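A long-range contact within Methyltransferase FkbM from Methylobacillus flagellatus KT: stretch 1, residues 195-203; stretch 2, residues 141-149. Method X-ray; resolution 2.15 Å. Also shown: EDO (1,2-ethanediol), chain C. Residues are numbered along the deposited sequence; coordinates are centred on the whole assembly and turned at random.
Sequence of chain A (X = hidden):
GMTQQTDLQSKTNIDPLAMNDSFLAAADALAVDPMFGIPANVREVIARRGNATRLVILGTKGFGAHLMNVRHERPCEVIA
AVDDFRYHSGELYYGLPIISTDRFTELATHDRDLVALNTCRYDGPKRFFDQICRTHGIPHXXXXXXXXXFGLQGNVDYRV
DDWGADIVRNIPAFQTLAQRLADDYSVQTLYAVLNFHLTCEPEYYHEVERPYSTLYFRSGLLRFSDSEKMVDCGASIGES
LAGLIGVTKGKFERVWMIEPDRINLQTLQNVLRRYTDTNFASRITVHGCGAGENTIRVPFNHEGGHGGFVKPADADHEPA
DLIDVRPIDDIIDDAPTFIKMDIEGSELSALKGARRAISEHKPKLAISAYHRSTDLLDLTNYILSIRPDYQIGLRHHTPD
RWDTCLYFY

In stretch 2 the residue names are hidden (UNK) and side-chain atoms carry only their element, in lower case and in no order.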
# COMPACT_ATOMS: atom_id res chain seq x y z
N ASN A 195 -28.52 -8.62 -24.17
CA ASN A 195 -27.64 -8.18 -25.25
C ASN A 195 -26.18 -8.47 -24.93
O ASN A 195 -25.46 -8.90 -25.81
CB ASN A 195 -27.86 -6.72 -25.61
CG ASN A 195 -29.19 -6.50 -26.31
OD1 ASN A 195 -29.80 -7.44 -26.76
ND2 ASN A 195 -29.66 -5.27 -26.35
N PHE A 196 -25.74 -8.29 -23.68
CA PHE A 196 -24.37 -8.69 -23.34
C PHE A 196 -24.05 -10.17 -23.70
O PHE A 196 -23.04 -10.47 -24.34
CB PHE A 196 -24.08 -8.47 -21.87
CG PHE A 196 -22.85 -9.21 -21.39
CD1 PHE A 196 -21.61 -8.82 -21.79
CD2 PHE A 196 -22.98 -10.34 -20.58
CE1 PHE A 196 -20.49 -9.51 -21.35
CE2 PHE A 196 -21.88 -11.03 -20.14
CZ PHE A 196 -20.63 -10.61 -20.51
N HIS A 197 -24.92 -11.08 -23.27
CA HIS A 197 -24.80 -12.50 -23.55
C HIS A 197 -24.90 -12.81 -25.06
O HIS A 197 -24.17 -13.64 -25.55
CB HIS A 197 -25.84 -13.33 -22.77
CG HIS A 197 -25.68 -13.27 -21.27
ND1 HIS A 197 -24.59 -13.79 -20.61
CD2 HIS A 197 -26.47 -12.72 -20.32
CE1 HIS A 197 -24.71 -13.54 -19.31
NE2 HIS A 197 -25.84 -12.89 -19.11
N LEU A 198 -25.78 -12.13 -25.79
CA LEU A 198 -25.89 -12.39 -27.23
C LEU A 198 -24.67 -11.89 -28.02
O LEU A 198 -24.27 -12.52 -28.99
CB LEU A 198 -27.16 -11.77 -27.81
CG LEU A 198 -28.49 -12.38 -27.38
CD1 LEU A 198 -29.64 -11.51 -27.80
CD2 LEU A 198 -28.64 -13.77 -27.92
N THR A 199 -24.09 -10.77 -27.60
CA THR A 199 -23.02 -10.11 -28.34
C THR A 199 -21.62 -10.19 -27.79
O THR A 199 -20.68 -9.90 -28.53
CB THR A 199 -23.28 -8.60 -28.40
OG1 THR A 199 -23.22 -8.06 -27.09
CG2 THR A 199 -24.65 -8.30 -29.02
N CYS A 200 -21.48 -10.56 -26.51
CA CYS A 200 -20.19 -10.59 -25.78
C CYS A 200 -19.65 -9.18 -25.54
O CYS A 200 -18.47 -9.03 -25.32
CB CYS A 200 -19.11 -11.41 -26.50
SG CYS A 200 -19.53 -13.07 -26.97
N GLU A 201 -20.51 -8.16 -25.59
CA GLU A 201 -20.11 -6.77 -25.46
C GLU A 201 -20.45 -6.22 -24.08
O GLU A 201 -21.60 -5.89 -23.81
CB GLU A 201 -20.79 -5.90 -26.55
CG GLU A 201 -20.54 -4.38 -26.40
CD GLU A 201 -19.05 -4.00 -26.25
OE1 GLU A 201 -18.31 -4.08 -27.23
OE2 GLU A 201 -18.64 -3.58 -25.16
N PRO A 202 -19.45 -6.10 -23.20
CA PRO A 202 -19.74 -5.61 -21.84
C PRO A 202 -20.31 -4.21 -21.71
O PRO A 202 -20.93 -3.91 -20.69
CB PRO A 202 -18.39 -5.69 -21.15
CG PRO A 202 -17.40 -5.68 -22.19
CD PRO A 202 -18.02 -6.44 -23.33
N GLU A 203 -20.09 -3.34 -22.69
CA GLU A 203 -20.68 -1.99 -22.65
C GLU A 203 -22.20 -2.04 -22.44
O GLU A 203 -22.77 -1.05 -21.96
CB GLU A 203 -20.32 -1.17 -23.90
CG GLU A 203 -18.86 -0.71 -23.99
CD GLU A 203 -18.42 0.21 -22.84
OE1 GLU A 203 -19.18 1.11 -22.41
OE2 GLU A 203 -17.29 0.03 -22.36
N UNK A 141 -9.48 -10.04 -28.49
CA UNK A 141 -10.74 -10.54 -27.96
C UNK A 141 -10.80 -10.38 -26.47
O UNK A 141 -9.80 -10.47 -25.81
c UNK A 141 -10.81 -12.74 -29.43
c UNK A 141 -12.15 -12.57 -30.11
c UNK A 141 -10.82 -12.06 -28.10
c UNK A 141 -10.46 -14.20 -29.24
N UNK A 142 -12.01 -10.19 -25.95
CA UNK A 142 -12.24 -10.24 -24.50
C UNK A 142 -12.57 -11.72 -24.17
O UNK A 142 -12.69 -12.58 -25.09
o UNK A 142 -15.04 -10.77 -24.74
c UNK A 142 -14.69 -9.60 -24.56
n UNK A 142 -15.49 -8.58 -24.76
c UNK A 142 -13.32 -9.26 -24.06
N UNK A 143 -12.71 -12.03 -22.89
CA UNK A 143 -12.92 -13.41 -22.47
C UNK A 143 -14.19 -14.08 -23.04
O UNK A 143 -14.13 -15.22 -23.51
c UNK A 143 -14.18 -16.84 -19.76
c UNK A 143 -11.82 -17.01 -20.06
c UNK A 143 -14.14 -15.53 -20.16
c UNK A 143 -12.88 -13.54 -20.96
c UNK A 143 -11.77 -15.71 -20.46
c UNK A 143 -12.93 -14.95 -20.50
c UNK A 143 -13.03 -17.58 -19.72
N UNK A 144 -15.31 -13.37 -23.07
CA UNK A 144 -16.55 -13.95 -23.58
C UNK A 144 -16.41 -14.26 -25.05
O UNK A 144 -16.91 -15.29 -25.51
o UNK A 144 -17.59 -12.88 -19.73
o UNK A 144 -16.65 -11.55 -21.23
c UNK A 144 -17.45 -12.46 -20.90
c UNK A 144 -17.76 -13.04 -23.36
c UNK A 144 -18.33 -13.07 -21.98
N UNK A 145 -15.74 -13.34 -25.78
CA UNK A 145 -15.43 -13.53 -27.20
C UNK A 145 -14.49 -14.72 -27.41
O UNK A 145 -14.68 -15.49 -28.35
n UNK A 145 -15.87 -9.02 -29.17
o UNK A 145 -14.00 -9.49 -28.04
c UNK A 145 -14.82 -12.27 -27.81
c UNK A 145 -15.15 -9.78 -28.38
c UNK A 145 -15.81 -11.06 -27.87
N UNK A 146 -13.49 -14.86 -26.53
CA UNK A 146 -12.60 -16.02 -26.59
C UNK A 146 -13.40 -17.33 -26.46
O UNK A 146 -13.21 -18.26 -27.25
c UNK A 146 -11.56 -15.96 -25.48
N UNK A 147 -14.27 -17.40 -25.44
CA UNK A 147 -15.09 -18.61 -25.20
C UNK A 147 -15.89 -19.00 -26.45
O UNK A 147 -15.91 -20.15 -26.83
c UNK A 147 -16.99 -19.62 -23.87
c UNK A 147 -15.99 -18.46 -23.98
c UNK A 147 -15.15 -18.37 -22.71
N UNK A 148 -16.49 -18.01 -27.12
CA UNK A 148 -17.28 -18.25 -28.30
C UNK A 148 -16.45 -18.56 -29.53
O UNK A 148 -16.80 -19.45 -30.29
c UNK A 148 -19.11 -17.21 -29.82
c UNK A 148 -20.07 -16.03 -29.92
c UNK A 148 -18.20 -17.05 -28.57
n UNK A 148 -22.88 -15.26 -27.69
n UNK A 148 -22.02 -14.08 -29.46
c UNK A 148 -21.98 -15.13 -28.66
n UNK A 148 -21.08 -16.09 -28.87
N UNK A 149 -15.35 -17.83 -29.72
CA UNK A 149 -14.53 -17.96 -30.93
C UNK A 149 -13.77 -19.27 -31.03
O UNK A 149 -13.51 -19.74 -32.12
c UNK A 149 -13.56 -16.78 -31.07
C1 EDO C . -21.72 -14.71 -23.89
O1 EDO C . -21.23 -13.52 -24.44
C2 EDO C . -21.66 -14.67 -22.37
O2 EDO C . -22.89 -15.16 -21.81
O HOH W 1 -18.90 -8.12 -29.63

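Position 141 carries four side-chain carbons, forked at the second, and no heteroatom. Its nearest side-chain atom, one tip of the fork, is 7.9 Å from C200 CB. A fork one carbon beyond CB identifies leucine, L141, on the strand that leads into the contact.

Position 142 has two side-chain carbons, the second bearing one oxygen and one nitrogen, so the side chain ends in a short amide. The nitrogen lies 3.1 Å from C200 O and 3.6 Å from P202 CD. This is asparagine, N142: ND2 donates to C200 O with an N-H...O angle of 169°, close to linear. The residue also sits at the N-cap of the helix that follows, so one amide group serves both the contact and the helix start.

At position 143 a single carbon leads to a six-carbon ring with no attached oxygen, and the side chain is out of reach of stretch 1. It is phenylalanine, F143, with chi1 at -173° (t).

Position 144 shows three carbons, the third carrying two oxygens: a carboxylate two bonds beyond CB. The second carbon lies 3.7 Å from F196 CZ, an oblique approach to the ring, and CB is 3.8 Å from C200 CB. This is glutamate, E144. The carboxylate oxygens are hydrogen-bonded elsewhere in the structure; CG makes the closest approach to F196.

Position 145 also has three carbons, but the last bears one oxygen and one nitrogen. The second carbon packs 3.6 Å from C200 CB. The longer amide is glutamine, Q145. A reciprocal pair ties it to N142: Q145 N donates to N142 OD1 at 2.9 Å, the capping bond, and N142 N donates to Q145 OE1 at 3.0 Å. Water 1 links Q145 NE2, through a weak bond of 3.2 Å to the water oxygen, with T199 O, 2.7 Å from that oxygen.

Position 146 has one carbon and position 147 three, two of them branching from CB; neither touches stretch 1. They are alanine, A146, and valine, V147.

Position 148 extends through three carbons to a nitrogen and then a carbon holding two more nitrogens. One terminal nitrogen is 2.8 Å from L198 O, the other 3.0 Å from H197 O and 3.3 Å from L198 O, while C200 SG lies over one face of the group, 3.6 Å from its central carbon. That guanidinium defines arginine, R148. NH1 donates to L198 O at 162°; the NH2 bonds to H197 O and L198 O are weak.

Position 149 has a single carbon, out of reach, and is alanine, A149.

The contact works by engaging the C-terminal end of helix 195-199. C200, with positive phi (69°), is the first residue to leave the helical conformation; its CB points toward stretch 2, packing against E144 and Q145. R148 reaches the carbonyls of H197 and L198, whereas N142 takes that of C200. Polar bonds to main-chain oxygens thus flank a small packed centre around C200, and 379 Å² is buried in total.

Stretch 2 141-149: LNFEQAVRA
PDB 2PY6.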